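Long-range contacts in cytosolic IMP-GMP specific 5'-nucleotidase (Legionella pneumophila subsp. pneumophila, PDB 4OHF), which probably hydrolyses selected purine nucleoside 5'-monophosphates such as IMP and GMP in the cytosol, in a reaction that uses magnesium: residues His4-Asn9 / Ser435-His440; Arg10-Arg15 / Ala427-Glu432. One frame throughout, in Å; residues are numbered along the deposited sequence.

Contact 1: His4-Asn9 / Ser435-His440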
loop_
_atom_site.group_PDB
_atom_site.type_symbol
_atom_site.label_atom_id
_atom_site.label_comp_id
_atom_site.label_asym_id
_atom_site.label_seq_id
_atom_site.Cartn_x
_atom_site.Cartn_y
_atom_site.Cartn_z
ATOM N N HIS B 4 24.302 24.406 28.566
ATOM C CA HIS B 4 23.059 23.655 28.756
ATOM C C HIS B 4 21.912 24.201 27.892
ATOM O O HIS B 4 20.800 24.401 28.371
ATOM C CB HIS B 4 22.635 23.683 30.233
ATOM C CG HIS B 4 23.407 22.748 31.118
ATOM N ND1 HIS B 4 23.404 21.378 30.944
ATOM C CD2 HIS B 4 24.161 22.984 32.220
ATOM C CE1 HIS B 4 24.121 20.811 31.899
ATOM N NE2 HIS B 4 24.592 21.762 32.686
ATOM N N LYS B 5 22.180 24.421 26.613
ATOM C CA LYS B 5 21.182 24.958 25.701
ATOM C C LYS B 5 20.131 23.957 25.258
ATOM O O LYS B 5 20.427 22.794 25.008
ATOM C CB LYS B 5 21.862 25.516 24.457
ATOM C CG LYS B 5 23.010 26.438 24.768
ATOM C CD LYS B 5 23.064 27.621 23.806
ATOM C CE LYS B 5 21.889 28.546 24.034
ATOM N NZ LYS B 5 21.821 28.914 25.476
ATOM N N VAL B 6 18.893 24.426 25.169
ATOM C CA VAL B 6 17.785 23.601 24.718
ATOM C C VAL B 6 17.233 24.260 23.462
ATOM O O VAL B 6 16.829 25.410 23.481
ATOM C CB VAL B 6 16.683 23.491 25.796
ATOM C CG1 VAL B 6 15.424 22.877 25.199
ATOM C CG2 VAL B 6 17.185 22.637 26.951
ATOM N N PHE B 7 17.235 23.524 22.361
ATOM C CA PHE B 7 16.753 24.038 21.095
ATOM C C PHE B 7 15.288 23.720 20.938
ATOM O O PHE B 7 14.863 22.606 21.225
ATOM C CB PHE B 7 17.597 23.436 19.991
ATOM C CG PHE B 7 19.058 23.576 20.262
ATOM C CD1 PHE B 7 19.647 24.837 20.316
ATOM C CD2 PHE B 7 19.832 22.461 20.567
ATOM C CE1 PHE B 7 20.987 24.983 20.676
ATOM C CE2 PHE B 7 21.169 22.594 20.927
ATOM C CZ PHE B 7 21.752 23.856 20.984
ATOM N N VAL B 8 14.521 24.714 20.491
ATOM C CA VAL B 8 13.077 24.578 20.360
ATOM C C VAL B 8 12.556 24.592 18.928
ATOM O O VAL B 8 12.811 25.526 18.176
ATOM C CB VAL B 8 12.360 25.702 21.161
ATOM C CG1 VAL B 8 10.888 25.400 21.284
ATOM C CG2 VAL B 8 13.014 25.863 22.533
ATOM N N ASN B 9 11.828 23.539 18.563
ATOM C CA ASN B 9 11.235 23.443 17.233
ATOM C C ASN B 9 9.761 23.848 17.277
ATOM O O ASN B 9 9.225 24.385 16.317
ATOM C CB ASN B 9 11.336 22.017 16.679
ATOM C CG ASN B 9 12.771 21.601 16.393
ATOM O OD1 ASN B 9 13.571 22.401 15.902
ATOM N ND2 ASN B 9 13.103 20.342 16.690
ATOM N N SER B 435 20.561 16.527 31.155
ATOM C CA SER B 435 20.784 17.516 32.203
ATOM C C SER B 435 20.660 18.924 31.615
ATOM O O SER B 435 20.457 19.896 32.345
ATOM C CB SER B 435 22.160 17.314 32.863
ATOM O OG SER B 435 23.220 17.586 31.965
ATOM N N ASP B 436 20.789 19.039 30.296
ATOM C CA ASP B 436 20.636 20.344 29.659
ATOM C C ASP B 436 19.193 20.762 29.950
ATOM O O ASP B 436 18.923 21.860 30.430
ATOM C CB ASP B 436 20.882 20.257 28.144
ATOM C CG ASP B 436 22.361 20.061 27.796
ATOM O OD1 ASP B 436 22.662 19.712 26.622
ATOM O OD2 ASP B 436 23.222 20.254 28.692
ATOM N N LEU B 437 18.258 19.868 29.682
ATOM C CA LEU B 437 16.867 20.173 29.955
ATOM C C LEU B 437 16.599 20.308 31.456
ATOM O O LEU B 437 16.012 21.298 31.896
ATOM C CB LEU B 437 15.954 19.096 29.366
ATOM C CG LEU B 437 14.477 19.226 29.744
ATOM C CD1 LEU B 437 13.939 20.552 29.235
ATOM C CD2 LEU B 437 13.693 18.067 29.163
ATOM N N LEU B 438 17.038 19.332 32.247
ATOM C CA LEU B 438 16.761 19.360 33.681
ATOM C C LEU B 438 17.361 20.540 34.426
ATOM O O LEU B 438 17.053 20.763 35.592
ATOM C CB LEU B 438 17.205 18.050 34.333
ATOM C CG LEU B 438 16.573 16.777 33.764
ATOM C CD1 LEU B 438 17.176 15.568 34.450
ATOM C CD2 LEU B 438 15.074 16.807 33.959
ATOM N N GLU B 439 18.206 21.305 33.748
ATOM C CA GLU B 439 18.853 22.461 34.356
ATOM C C GLU B 439 17.972 23.703 34.157
ATOM O O GLU B 439 18.234 24.770 34.701
ATOM C CB GLU B 439 20.212 22.684 33.697
ATOM C CG GLU B 439 21.285 23.124 34.652
ATOM C CD GLU B 439 21.760 21.983 35.523
ATOM O OE1 GLU B 439 22.601 21.185 35.052
ATOM O OE2 GLU B 439 21.282 21.876 36.674
ATOM N N HIS B 440 16.950 23.554 33.326
ATOM C CA HIS B 440 16.003 24.625 33.058
ATOM C C HIS B 440 14.897 24.565 34.097
ATOM O O HIS B 440 14.789 23.612 34.869
ATOM C CB HIS B 440 15.390 24.466 31.670
ATOM C CG HIS B 440 16.310 24.856 30.562
ATOM N ND1 HIS B 440 17.482 24.184 30.295
ATOM C CD2 HIS B 440 16.245 25.868 29.663
ATOM C CE1 HIS B 440 18.099 24.764 29.280
ATOM N NE2 HIS B 440 17.370 25.789 28.877
HETATM O O HOH W 1 22.657 21.100 24.145
#

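Contact 2: Arg10-Arg15 / Ala427-Glu432. With PO4 (phosphate ion), chain I.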
loop_
_atom_site.group_PDB
_atom_site.type_symbol
_atom_site.label_atom_id
_atom_site.label_comp_id
_atom_site.label_asym_id
_atom_site.label_seq_id
_atom_site.Cartn_x
_atom_site.Cartn_y
_atom_site.Cartn_z
ATOM N N ARG B 10 9.118 23.581 18.405
ATOM C CA ARG B 10 7.704 23.889 18.588
ATOM C C ARG B 10 7.437 24.194 20.046
ATOM O O ARG B 10 8.096 23.653 20.932
ATOM C CB ARG B 10 6.829 22.702 18.214
ATOM C CG ARG B 10 6.561 22.510 16.762
ATOM C CD ARG B 10 5.624 21.319 16.584
ATOM N NE ARG B 10 6.281 20.058 16.906
ATOM C CZ ARG B 10 7.335 19.594 16.240
ATOM N NH1 ARG B 10 7.836 20.299 15.222
ATOM N NH2 ARG B 10 7.888 18.434 16.589
ATOM N N ILE B 11 6.448 25.046 20.282
ATOM C CA ILE B 11 6.062 25.419 21.630
ATOM C C ILE B 11 5.718 24.212 22.498
ATOM O O ILE B 11 5.082 23.275 22.039
ATOM C CB ILE B 11 4.801 26.322 21.614
ATOM C CG1 ILE B 11 5.125 27.675 20.982
ATOM C CG2 ILE B 11 4.252 26.503 23.037
ATOM C CD1 ILE B 11 3.887 28.514 20.706
ATOM N N ILE B 12 6.181 24.247 23.742
ATOM C CA ILE B 12 5.837 23.245 24.741
ATOM C C ILE B 12 5.893 23.963 26.091
ATOM O O ILE B 12 6.931 24.504 26.486
ATOM C CB ILE B 12 6.757 21.995 24.758
ATOM C CG1 ILE B 12 6.134 20.965 25.706
ATOM C CG2 ILE B 12 8.180 22.343 25.219
ATOM C CD1 ILE B 12 6.931 19.721 25.885
ATOM N N ASN B 13 4.747 24.002 26.767
ATOM C CA ASN B 13 4.610 24.654 28.066
ATOM C C ASN B 13 4.913 23.625 29.153
ATOM O O ASN B 13 4.039 22.870 29.545
ATOM C CB ASN B 13 3.175 25.181 28.184
ATOM C CG ASN B 13 2.940 25.999 29.431
ATOM O OD1 ASN B 13 3.874 26.342 30.159
ATOM N ND2 ASN B 13 1.677 26.330 29.678
ATOM N N MET B 14 6.149 23.579 29.635
ATOM C CA MET B 14 6.503 22.590 30.654
ATOM C C MET B 14 5.600 22.643 31.883
ATOM O O MET B 14 5.441 21.644 32.584
ATOM C CB MET B 14 7.962 22.739 31.089
ATOM C CG MET B 14 8.985 22.248 30.076
ATOM S SD MET B 14 8.749 20.545 29.504
ATOM C CE MET B 14 9.559 19.624 30.804
ATOM N N ARG B 15 5.015 23.809 32.137
ATOM C CA ARG B 15 4.123 24.001 33.275
ATOM C C ARG B 15 2.944 23.042 33.190
ATOM O O ARG B 15 2.488 22.519 34.206
ATOM C CB ARG B 15 3.614 25.449 33.300
ATOM C CG ARG B 15 2.502 25.733 34.315
ATOM C CD ARG B 15 3.002 26.502 35.534
ATOM N NE ARG B 15 3.638 27.767 35.167
ATOM C CZ ARG B 15 4.121 28.638 36.049
ATOM N NH1 ARG B 15 4.033 28.383 37.349
ATOM N NH2 ARG B 15 4.709 29.756 35.632
ATOM N N ALA B 427 10.915 15.908 17.346
ATOM C CA ALA B 427 11.165 16.577 18.615
ATOM C C ALA B 427 10.671 17.997 18.714
ATOM O O ALA B 427 11.000 18.823 17.868
ATOM C CB ALA B 427 12.667 16.558 18.933
ATOM N N CYS B 428 9.904 18.290 19.762
ATOM C CA CYS B 428 9.425 19.650 19.949
ATOM C C CYS B 428 10.636 20.433 20.449
ATOM O O CYS B 428 10.782 21.616 20.169
ATOM C CB CYS B 428 8.246 19.690 20.936
ATOM S SG CYS B 428 8.495 18.927 22.547
ATOM N N ILE B 429 11.519 19.743 21.167
ATOM C CA ILE B 429 12.761 20.340 21.666
ATOM C C ILE B 429 13.821 19.251 21.701
ATOM O O ILE B 429 13.502 18.056 21.794
ATOM C CB ILE B 429 12.630 20.928 23.107
ATOM C CG1 ILE B 429 12.445 19.804 24.121
ATOM C CG2 ILE B 429 11.472 21.885 23.176
ATOM C CD1 ILE B 429 12.524 20.248 25.535
ATOM N N TYR B 430 15.079 19.662 21.593
ATOM C CA TYR B 430 16.188 18.730 21.637
ATOM C C TYR B 430 17.405 19.401 22.263
ATOM O O TYR B 430 17.534 20.614 22.253
ATOM C CB TYR B 430 16.504 18.185 20.248
ATOM C CG TYR B 430 16.863 19.210 19.208
ATOM C CD1 TYR B 430 15.877 19.953 18.577
ATOM C CD2 TYR B 430 18.199 19.415 18.827
ATOM C CE1 TYR B 430 16.192 20.874 17.592
ATOM C CE2 TYR B 430 18.528 20.326 17.843
ATOM C CZ TYR B 430 17.517 21.055 17.230
ATOM O OH TYR B 430 17.819 21.982 16.261
ATOM N N MET B 431 18.281 18.596 22.847
ATOM C CA MET B 431 19.459 19.107 23.522
ATOM C C MET B 431 20.541 18.045 23.414
ATOM O O MET B 431 20.260 16.909 23.061
ATOM C CB MET B 431 19.126 19.383 24.993
ATOM C CG MET B 431 18.457 18.208 25.777
ATOM S SD MET B 431 16.620 18.006 25.645
ATOM C CE MET B 431 16.179 19.585 25.315
ATOM N N GLU B 432 21.783 18.402 23.702
ATOM C CA GLU B 432 22.835 17.409 23.617
ATOM C C GLU B 432 22.666 16.331 24.682
ATOM O O GLU B 432 22.995 15.173 24.439
ATOM C CB GLU B 432 24.198 18.064 23.757
ATOM C CG GLU B 432 25.303 17.075 24.054
ATOM C CD GLU B 432 26.584 17.758 24.479
ATOM O OE1 GLU B 432 26.492 18.832 25.117
ATOM O OE2 GLU B 432 27.672 17.217 24.193
HETATM P P PO4 I . 5.527 17.289 19.683
HETATM O O1 PO4 I . 5.715 16.891 21.100
HETATM O O2 PO4 I . 6.768 17.008 18.920
HETATM O O3 PO4 I . 5.223 18.739 19.613
HETATM O O4 PO4 I . 4.403 16.526 19.092
#

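Contact 1: His4-Asn9 / Ser435-His440
The imidazole of H4 is overlapped on one face by the side chain of E439, whose CG lies 4.1 Å from the ring centroid of H4 and is displaced toward the rim, a CH-pi contact. E439 OE1 also comes over this face, but its 3.1 Å approach to H4 NE2 has too poor an angle for a hydrogen bond. The polar grip is at the other nitrogen: H4 ND1 donates to D436 OD2 at 2.5 Å, with an N-H...O angle of 140°. OD2 offers its anti lone pair, lies 25° out of the ring plane, and belongs to a carboxylate turned 74° from the ring. K433 gives the same oxygen a salt bridge. S435 OG sits at the ring edge, 3.3 Å from H4 CE1, and is hydrogen-bonded to E188. The contact sets the N-terminal approach to edge strand 7-8 of the HAD-type mixed sheet against helix 434-438, which follows the neighbouring strand 429-431. Here V6 CG2 lies over one face of the H440 ring toward its CE1 side and meets L437 CA at 3.9 Å. The H440 ring is probably held in this rotation by its ND1, which donates to D436 O at 2.7 Å. A water bridges the segments, donating to K5 O at 2.9 Å and to D436 OD1 at 2.8 Å. T363 and I366 of the second subunit pack on H4 and E439, respectively.

Contact 2: Arg10-Arg15 / Ala427-Glu432
R10 and C428 meet first through their backbones: R10 N donates to C428 O at 3.1 Å with an N-H...O angle of 157°. Beside this bond the two CB atoms of R10 and C428 are 4.3 Å apart, and the arginine chain, extended at chi2 and bent at chi3 (-70°), brings one face of its guanidinium against C428 CA. The same bend turns NE toward a phosphate ion, probably from the crystallisation liquor. R10 NE reaches phosphate O3 at 3.2 Å and R10 NH2 reaches O2 at 3.0 Å, both nearly straight bonds that hold the phosphorus in the guanidinium plane. K313, R319 and T320 of the same chain, together with Y113 of the second subunit, also hydrogen-bond the phosphate, and the R10 side chain is about 9 Å from a bound GMP. In the HAD-type fold this is where the chain leaves edge strand 7-8 for strand 12-13, passing the start of strand 429-431. I12, directed at that strand, supplies the apolar half: its CD1 touches C428 SG at 3.8 Å, while its CG2 meets I429 CG2 at 3.9 Å, the two isoleucine side chains crossing at about a right angle.

In the fold
From the N terminus the chain passes H4-N9, with strand 7-8, and at once R10-R15, with strand 12-13; both find partners more than 400 residues later. Contact 2 closes the inner loop, back to strand 429-431, and contact 1 the outer one, back to helix 434-438, so the loops nest without crossing. Their centres are 8 Å apart, and N9 joins them: its backbone N lies 2.7 Å from C428 O and its ND2 lies 2.8 Å from A427 O, both probable hydrogen bonds. The contacts tie the N-terminal segments to strand 429-431, antiparallel neighbour of 7-8 near the main sheet's edge, and to the helix after it, while strand 12-13 pairs with 445-446 in a separate small sheet.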